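PDB 6LBK: Poly(A) RNA polymerase GLD2 from Rattus norvegicus, which probably adds AMP units from ATP to the 3' ends of selected cytoplasmic mRNAs and of specific microRNAs. Local coordinates for residues A194-R199 / I244-Q249; K250-S255 / N271-L276. The protein carries 1 engineered substitution. All blocks are in the same frame, centred on the assembly; numbering follows the deposited sequence.

Contact 1: residues A194-R199 / I244-Q249; sequences AYLENR and ILPSLQ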
ATOM      1  N   ALA A 194       8.836  -2.696  -5.456  1.00 59.84           N
ATOM      2  CA  ALA A 194       7.863  -3.112  -6.465  1.00 56.20           C
ATOM      3  C   ALA A 194       8.544  -3.514  -7.767  1.00 63.34           C
ATOM      4  O   ALA A 194       8.012  -4.325  -8.528  1.00 64.05           O
ATOM      5  CB  ALA A 194       6.843  -1.995  -6.702  1.00 51.61           C
ATOM      6  N   TYR A 195       9.696  -2.935  -8.065  1.00 73.83           N
ATOM      7  CA  TYR A 195      10.393  -3.259  -9.298  1.00 79.18           C
ATOM      8  C   TYR A 195      11.721  -3.976  -9.040  1.00 77.57           C
ATOM      9  O   TYR A 195      12.498  -4.188  -9.980  1.00 80.46           O
ATOM     10  CB  TYR A 195      10.582  -1.981 -10.128  1.00 74.43           C
ATOM     11  CG  TYR A 195       9.260  -1.408 -10.603  1.00 71.09           C
ATOM     12  CD1 TYR A 195       8.670  -1.844 -11.791  1.00 76.48           C
ATOM     13  CD2 TYR A 195       8.576  -0.465  -9.837  1.00 66.18           C
ATOM     14  CE1 TYR A 195       7.441  -1.331 -12.212  1.00 85.05           C
ATOM     15  CE2 TYR A 195       7.356   0.055 -10.249  1.00 74.84           C
ATOM     16  CZ  TYR A 195       6.790  -0.374 -11.434  1.00 88.53           C
ATOM     17  OH  TYR A 195       5.573   0.154 -11.828  1.00 95.32           O
ATOM     18  N   LEU A 196      11.978  -4.390  -7.789  1.00 71.85           N
ATOM     19  CA  LEU A 196      13.215  -5.104  -7.475  1.00 78.64           C
ATOM     20  C   LEU A 196      13.157  -6.544  -7.988  1.00 82.60           C
ATOM     21  O   LEU A 196      14.200  -7.157  -8.254  1.00 76.84           O
ATOM     22  CB  LEU A 196      13.475  -5.063  -5.961  1.00 77.44           C
ATOM     23  CG  LEU A 196      14.926  -5.115  -5.445  1.00 80.69           C
ATOM     24  CD1 LEU A 196      15.643  -3.804  -5.764  1.00 78.72           C
ATOM     25  CD2 LEU A 196      15.008  -5.426  -3.945  1.00 77.70           C
ATOM     26  N   GLU A 197      11.949  -7.094  -8.132  1.00 86.51           N
ATOM     27  CA  GLU A 197      11.762  -8.428  -8.680  1.00 86.42           C
ATOM     28  C   GLU A 197      10.378  -8.562  -9.301  1.00 74.09           C
ATOM     29  O   GLU A 197       9.398  -8.038  -8.765  1.00 74.41           O
ATOM     30  CB  GLU A 197      11.956  -9.465  -7.600  1.00 86.17           C
ATOM     31  CG  GLU A 197      11.687 -10.815  -8.067  1.00 93.14           C
ATOM     32  CD  GLU A 197      12.085 -11.749  -7.023  1.00109.94           C
ATOM     33  OE1 GLU A 197      12.836 -11.279  -6.143  1.00113.20           O
ATOM     34  OE2 GLU A 197      11.640 -12.913  -7.050  1.00118.84           O
ATOM     35  N   ASN A 198      10.304  -9.316 -10.407  1.00 69.77           N
ATOM     36  CA  ASN A 198       9.121  -9.342 -11.264  1.00 71.35           C
ATOM     37  C   ASN A 198       7.906 -10.006 -10.631  1.00 70.17           C
ATOM     38  O   ASN A 198       6.804  -9.838 -11.164  1.00 76.73           O
ATOM     39  CB  ASN A 198       9.433 -10.030 -12.596  1.00 83.40           C
ATOM     40  CG  ASN A 198      10.252 -11.309 -12.433  1.00 92.10           C
ATOM     41  OD1 ASN A 198      10.078 -12.054 -11.469  1.00 97.88           O
ATOM     42  ND2 ASN A 198      11.115 -11.588 -13.409  1.00 96.13           N
ATOM     43  N   ARG A 199       8.068 -10.754  -9.532  1.00 66.62           N
ATOM     44  CA  ARG A 199       6.948 -11.415  -8.874  1.00 58.13           C
ATOM     45  C   ARG A 199       6.296 -10.563  -7.805  1.00 53.48           C
ATOM     46  O   ARG A 199       5.167 -10.867  -7.399  1.00 54.92           O
ATOM     47  CB  ARG A 199       7.394 -12.748  -8.249  1.00 59.34           C
ATOM     48  CG  ARG A 199       7.694 -13.837  -9.255  1.00 63.64           C
ATOM     49  CD  ARG A 199       8.339 -15.044  -8.613  1.00 65.59           C
ATOM     50  NE  ARG A 199       9.734 -14.754  -8.303  1.00 74.22           N
ATOM     51  CZ  ARG A 199      10.585 -15.601  -7.727  1.00 84.64           C
ATOM     52  NH1 ARG A 199      10.196 -16.826  -7.386  1.00 93.79           N
ATOM     53  NH2 ARG A 199      11.833 -15.219  -7.489  1.00 86.54           N
ATOM     54  N   ILE A 244      13.346 -13.863  -1.392  1.00101.22           N
ATOM     55  CA  ILE A 244      13.048 -13.153  -2.633  1.00 93.54           C
ATOM     56  C   ILE A 244      13.296 -11.640  -2.550  1.00 86.37           C
ATOM     57  O   ILE A 244      13.552 -11.002  -3.587  1.00 87.23           O
ATOM     58  CB  ILE A 244      11.580 -13.440  -3.031  1.00 79.53           C
ATOM     59  CG1 ILE A 244      11.419 -14.832  -3.604  1.00 72.96           C
ATOM     60  CG2 ILE A 244      10.993 -12.389  -3.969  1.00 81.13           C
ATOM     61  CD1 ILE A 244       9.983 -15.152  -3.926  1.00 71.79           C
ATOM     62  N   LEU A 245      13.314 -11.060  -1.348  1.00 76.01           N
ATOM     63  CA  LEU A 245      13.592  -9.632  -1.209  1.00 82.59           C
ATOM     64  C   LEU A 245      14.542  -9.431  -0.032  1.00 93.82           C
ATOM     65  O   LEU A 245      14.394 -10.086   1.015  1.00 98.48           O
ATOM     66  CB  LEU A 245      12.316  -8.783  -1.017  1.00 67.57           C
ATOM     67  CG  LEU A 245      11.407  -8.581  -2.247  1.00 60.78           C
ATOM     68  CD1 LEU A 245      10.205  -7.687  -1.938  1.00 53.42           C
ATOM     69  CD2 LEU A 245      12.185  -8.068  -3.490  1.00 64.22           C
ATOM     70  N   PRO A 246      15.529  -8.546  -0.177  1.00 97.15           N
ATOM     71  CA  PRO A 246      16.410  -8.233   0.946  1.00 99.96           C
ATOM     72  C   PRO A 246      15.790  -7.135   1.769  1.00 95.41           C
ATOM     73  O   PRO A 246      14.576  -6.916   1.678  1.00 90.70           O
ATOM     74  CB  PRO A 246      17.688  -7.764   0.255  1.00107.28           C
ATOM     75  CG  PRO A 246      17.169  -7.052  -0.951  1.00103.78           C
ATOM     76  CD  PRO A 246      15.922  -7.804  -1.388  1.00 99.37           C
ATOM     77  N   SER A 247      16.589  -6.455   2.585  1.00 95.43           N
ATOM     78  CA  SER A 247      16.165  -5.205   3.204  1.00 96.08           C
ATOM     79  C   SER A 247      16.790  -4.043   2.446  1.00 98.51           C
ATOM     80  O   SER A 247      18.018  -3.933   2.391  1.00115.07           O
ATOM     81  CB  SER A 247      16.550  -5.137   4.677  1.00 92.96           C
ATOM     82  OG  SER A 247      16.251  -3.845   5.189  1.00 84.31           O
ATOM     83  N   LEU A 248      15.953  -3.199   1.828  1.00102.45           N
ATOM     84  CA  LEU A 248      16.493  -2.057   1.091  1.00 96.10           C
ATOM     85  C   LEU A 248      17.136  -1.035   2.029  1.00 95.20           C
ATOM     86  O   LEU A 248      18.166  -0.445   1.691  1.00 98.16           O
ATOM     87  CB  LEU A 248      15.398  -1.392   0.250  1.00 87.70           C
ATOM     88  CG  LEU A 248      14.877  -2.084  -1.013  1.00 80.75           C
ATOM     89  CD1 LEU A 248      13.662  -1.348  -1.546  1.00 73.08           C
ATOM     90  CD2 LEU A 248      15.958  -2.190  -2.078  1.00 82.06           C
ATOM     91  N   GLN A 249      16.548  -0.817   3.210  1.00 95.77           N
ATOM     92  CA  GLN A 249      17.033   0.225   4.116  1.00 97.88           C
ATOM     93  C   GLN A 249      18.328  -0.172   4.818  1.00110.70           C
ATOM     94  O   GLN A 249      19.108   0.698   5.223  1.00106.49           O
ATOM     95  CB  GLN A 249      15.951   0.560   5.136  1.00 88.65           C
ATOM     96  CG  GLN A 249      14.805   1.333   4.553  1.00 87.99           C
ATOM     97  CD  GLN A 249      13.657   1.455   5.516  1.00 83.87           C
ATOM     98  OE1 GLN A 249      12.890   0.516   5.712  1.00 76.21           O
ATOM     99  NE2 GLN A 249      13.536   2.618   6.137  1.00 86.85           N
TER
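Leu-196 pushes its side chain into the 244-249 segment and meets three residues there, mostly through one methyl. Its CD2 reaches the Pro-246 ring at the CD atom, 3.6 Å away, and also lies 3.9 Å from CD2 of Leu-245. Leu-248 slides past it in the opposite direction, so that Leu-248 CD2 touches CD1 of Leu-196 at 4.0 Å as well as CD2. With chi1 at -151°, CG of Leu-196 sits beside the carbonyl carbon, and the branched end is carried in among these partners.

One residue further on, Glu-197 crosses Ile-244 at about a right angle on a fully extended chain. Methyl CG2 of Ile-244 packs almost evenly against the two carboxylate oxygens of Glu-197, while Ile-244 CD1 lies over one face of the Arg-199 guanidinium, 3.8 Å from NH1 and offset toward the rim. Arg-199 NH2 forms a salt bridge with Glu-197 OE2, modelled too short for its length to be trusted, and the guanidinium also bonds the carbonyls of Asn-279 and Ser-281.

The contact ties the loop between helices 182-194 and 200-213 to the approach to helix 248-251, where Leu-245 also packs on helix 226-239. Aliphatic along one half, it sets hydrocarbon against an ion pair in the other, where the arginine probably offsets the cost of burying the carboxylate.

Contact 2: residues K250-S255 / N271-L276; sequences KIYPES and NVPPYL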
ATOM      1  N   LYS A 250      18.545  -1.469   5.027  1.00118.55           N
ATOM      2  CA  LYS A 250      19.816  -1.929   5.568  1.00128.11           C
ATOM      3  C   LYS A 250      20.932  -1.893   4.525  1.00126.26           C
ATOM      4  O   LYS A 250      22.063  -1.509   4.848  1.00131.54           O
ATOM      5  CB  LYS A 250      19.655  -3.330   6.154  1.00132.89           C
ATOM      6  CG  LYS A 250      18.835  -3.370   7.430  1.00138.68           C
ATOM      7  CD  LYS A 250      18.706  -4.794   7.929  1.00148.54           C
ATOM      8  CE  LYS A 250      18.254  -4.846   9.376  1.00155.79           C
ATOM      9  NZ  LYS A 250      18.099  -6.264   9.827  1.00159.31           N
ATOM     10  N   ILE A 251      20.644  -2.289   3.278  1.00116.14           N
ATOM     11  CA  ILE A 251      21.699  -2.405   2.269  1.00119.20           C
ATOM     12  C   ILE A 251      22.020  -1.046   1.644  1.00119.91           C
ATOM     13  O   ILE A 251      23.178  -0.775   1.314  1.00129.13           O
ATOM     14  CB  ILE A 251      21.319  -3.447   1.194  1.00117.04           C
ATOM     15  CG1 ILE A 251      21.146  -4.836   1.820  1.00116.98           C
ATOM     16  CG2 ILE A 251      22.361  -3.495   0.082  1.00113.52           C
ATOM     17  CD1 ILE A 251      20.598  -5.879   0.870  1.00112.55           C
ATOM     18  N   TYR A 252      21.016  -0.185   1.434  1.00112.82           N
ATOM     19  CA  TYR A 252      21.213   1.142   0.835  1.00116.42           C
ATOM     20  C   TYR A 252      20.521   2.218   1.674  1.00112.09           C
ATOM     21  O   TYR A 252      19.573   2.853   1.204  1.00110.87           O
ATOM     22  CB  TYR A 252      20.680   1.209  -0.603  1.00113.96           C
ATOM     23  CG  TYR A 252      20.947   0.013  -1.497  1.00112.71           C
ATOM     24  CD1 TYR A 252      20.062  -1.061  -1.523  1.00109.00           C
ATOM     25  CD2 TYR A 252      22.048  -0.029  -2.346  1.00114.58           C
ATOM     26  CE1 TYR A 252      20.277  -2.162  -2.341  1.00107.15           C
ATOM     27  CE2 TYR A 252      22.270  -1.135  -3.174  1.00115.53           C
ATOM     28  CZ  TYR A 252      21.378  -2.198  -3.161  1.00111.24           C
ATOM     29  OH  TYR A 252      21.560  -3.307  -3.958  1.00110.67           O
ATOM     30  N   PRO A 253      20.985   2.481   2.909  1.00114.89           N
ATOM     31  CA  PRO A 253      20.317   3.527   3.717  1.00108.77           C
ATOM     32  C   PRO A 253      20.465   4.916   3.120  1.00110.30           C
ATOM     33  O   PRO A 253      19.624   5.782   3.374  1.00107.26           O
ATOM     34  CB  PRO A 253      21.017   3.432   5.088  1.00114.13           C
ATOM     35  CG  PRO A 253      22.011   2.292   4.987  1.00118.55           C
ATOM     36  CD  PRO A 253      22.258   2.053   3.525  1.00117.76           C
ATOM     37  N   GLU A 254      21.506   5.124   2.314  1.00115.62           N
ATOM     38  CA  GLU A 254      21.760   6.388   1.629  1.00120.36           C
ATOM     39  C   GLU A 254      20.629   6.782   0.688  1.00112.56           C
ATOM     40  O   GLU A 254      20.375   7.977   0.494  1.00113.22           O
ATOM     41  CB  GLU A 254      23.067   6.255   0.860  1.00131.17           C
ATOM     42  CG  GLU A 254      23.047   5.006  -0.012  1.00130.59           C
ATOM     43  CD  GLU A 254      24.421   4.426  -0.234  1.00143.97           C
ATOM     44  OE1 GLU A 254      25.422   5.088   0.141  1.00150.24           O
ATOM     45  OE2 GLU A 254      24.489   3.285  -0.737  1.00146.50           O
ATOM     46  N   SER A 255      19.930   5.806   0.111  1.00108.95           N
ATOM     47  CA  SER A 255      18.885   6.080  -0.862  1.00102.65           C
ATOM     48  C   SER A 255      17.524   6.250  -0.194  1.00 96.23           C
ATOM     49  O   SER A 255      16.599   6.750  -0.837  1.00 93.05           O
ATOM     50  CB  SER A 255      18.842   4.973  -1.933  1.00101.35           C
ATOM     51  OG  SER A 255      20.109   4.804  -2.581  1.00108.03           O
ATOM     52  N   ASN A 271      18.558   4.440  -8.434  1.00144.72           N
ATOM     53  CA  ASN A 271      19.877   4.078  -7.935  1.00141.16           C
ATOM     54  C   ASN A 271      19.999   2.592  -7.609  1.00136.14           C
ATOM     55  O   ASN A 271      21.037   1.986  -7.891  1.00141.71           O
ATOM     56  CB  ASN A 271      20.195   4.893  -6.674  1.00142.06           C
ATOM     57  CG  ASN A 271      20.085   6.402  -6.893  1.00146.46           C
ATOM     58  OD1 ASN A 271      19.468   7.107  -6.090  1.00143.15           O
ATOM     59  ND2 ASN A 271      20.690   6.900  -7.969  1.00152.54           N
ATOM     60  N   VAL A 272      18.962   1.993  -7.033  1.00130.94           N
ATOM     61  CA  VAL A 272      19.074   0.648  -6.455  1.00123.54           C
ATOM     62  C   VAL A 272      18.994  -0.397  -7.568  1.00121.52           C
ATOM     63  O   VAL A 272      18.057  -0.357  -8.380  1.00117.55           O
ATOM     64  CB  VAL A 272      17.985   0.430  -5.410  1.00117.01           C
ATOM     65  CG1 VAL A 272      17.949  -1.026  -4.958  1.00116.65           C
ATOM     66  CG2 VAL A 272      18.194   1.367  -4.229  1.00117.84           C
ATOM     67  N   PRO A 273      19.930  -1.343  -7.623  1.00125.93           N
ATOM     68  CA  PRO A 273      19.923  -2.375  -8.680  1.00128.13           C
ATOM     69  C   PRO A 273      18.927  -3.485  -8.385  1.00122.31           C
ATOM     70  O   PRO A 273      18.465  -3.623  -7.242  1.00127.15           O
ATOM     71  CB  PRO A 273      21.367  -2.895  -8.656  1.00134.71           C
ATOM     72  CG  PRO A 273      21.802  -2.686  -7.245  1.00134.12           C
ATOM     73  CD  PRO A 273      21.124  -1.433  -6.765  1.00130.46           C
ATOM     74  N   PRO A 274      18.584  -4.312  -9.380  1.00114.48           N
ATOM     75  CA  PRO A 274      17.608  -5.388  -9.155  1.00111.63           C
ATOM     76  C   PRO A 274      18.179  -6.507  -8.303  1.00112.02           C
ATOM     77  O   PRO A 274      19.394  -6.686  -8.192  1.00118.82           O
ATOM     78  CB  PRO A 274      17.299  -5.902 -10.568  1.00102.78           C
ATOM     79  CG  PRO A 274      17.802  -4.873 -11.483  1.00109.02           C
ATOM     80  CD  PRO A 274      18.982  -4.257 -10.792  1.00115.41           C
ATOM     81  N   TYR A 275      17.263  -7.279  -7.715  1.00108.99           N
ATOM     82  CA  TYR A 275      17.606  -8.360  -6.802  1.00114.33           C
ATOM     83  C   TYR A 275      17.446  -9.695  -7.520  1.00121.31           C
ATOM     84  O   TYR A 275      16.376  -9.996  -8.057  1.00120.11           O
ATOM     85  CB  TYR A 275      16.729  -8.324  -5.549  1.00110.88           C
ATOM     86  CG  TYR A 275      17.246  -9.185  -4.412  1.00114.63           C
ATOM     87  CD1 TYR A 275      18.403  -8.833  -3.725  1.00119.74           C
ATOM     88  CD2 TYR A 275      16.571 -10.339  -4.016  1.00114.10           C
ATOM     89  CE1 TYR A 275      18.888  -9.608  -2.681  1.00126.58           C
ATOM     90  CE2 TYR A 275      17.048 -11.128  -2.967  1.00120.12           C
ATOM     91  CZ  TYR A 275      18.211 -10.756  -2.303  1.00127.57           C
ATOM     92  OH  TYR A 275      18.704 -11.524  -1.262  1.00129.47           O
ATOM     93  N   LEU A 276      18.516 -10.476  -7.546  1.00128.67           N
ATOM     94  CA  LEU A 276      18.480 -11.846  -8.033  1.00129.84           C
ATOM     95  C   LEU A 276      18.502 -12.764  -6.819  1.00119.50           C
ATOM     96  O   LEU A 276      19.451 -12.731  -6.031  1.00124.24           O
ATOM     97  CB  LEU A 276      19.661 -12.114  -8.964  1.00145.18           C
ATOM     98  CG  LEU A 276      19.737 -11.160 -10.162  1.00152.14           C
ATOM     99  CD1 LEU A 276      20.993 -11.403 -11.012  1.00160.70           C
ATOM    100  CD2 LEU A 276      18.468 -11.267 -11.009  1.00150.62           C
TER
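The phenol ring of Tyr-252 lies against Val-272 on one face and reaches Pro-273 with its hydroxyl end. Both valine methyls take part. CG1 is 3.7 Å from Tyr-252 CE1 and makes an off-centre CH-pi contact, 4.2 Å from the ring centroid and 29° from the ring normal, whereas CG2 sits further back, over the rim near CG and CD1. With CG1 of Val-272 opposite the backbone N (chi1 171°), both branches are laid against the same face, one after the other along the CG-CD1-CE1 side of the ring. On the opposite face lies CG2 of the preceding residue, Ile-251, again toward the rim, so the ring is held between two branched aliphatic side chains.

Pro-273 points back against the tyrosine side chain and meets its hydroxyl end from the same side of the ring plane as the valine. Its CD stands 3.7 Å from Tyr-252 CZ, neither squarely over the face nor at the edge, and its CG lies 3.4 Å from the tyrosine OH.

Val-272, Pro-273 and Pro-274 have polyproline II backbone angles, and this extended segment leads from helix 268-271 toward helix 283-297 in the PAP-associated region. Tyr-252 stands at the break after helix 248-251, where its carbonyl O accepts a bond from Ser-255 N at 3.2 Å in the turn that follows. Replacing the tyrosine by an alanine would take away the ring, and is likely to leave Val-272 and Pro-273 without the surface they lean on and to open a gap next to Ile-251.

Beside the ring, Ser-255 adds a looser touch, its OG 4.1 Å from CB of Asn-271. The side chain of Val-272 also touches Leu-196, in the loop after helix 182-194.

Along the chain both segments of contact 1 precede those of contact 2, yet the centres of the two contacts are only about 9 Å apart, and helix 248-251 serves both. Segment 271-276 joins them in space: Tyr-275 N probably hydrogen-bonds to Leu-196 O (3.1 Å), and the Tyr-275 ring packs against Pro-246. The loop after helix 182-194, the irregular chain around helix 248-251 and the polyproline II segment 272-274 are thereby brought together. Contact 1 is buried, about 15 Å from the chain centre to its own centre, and contact 2 lies at the surface, about 20 Å out. Both are away from Asp-109 and Asp-111, the probable catalytic magnesium ligands.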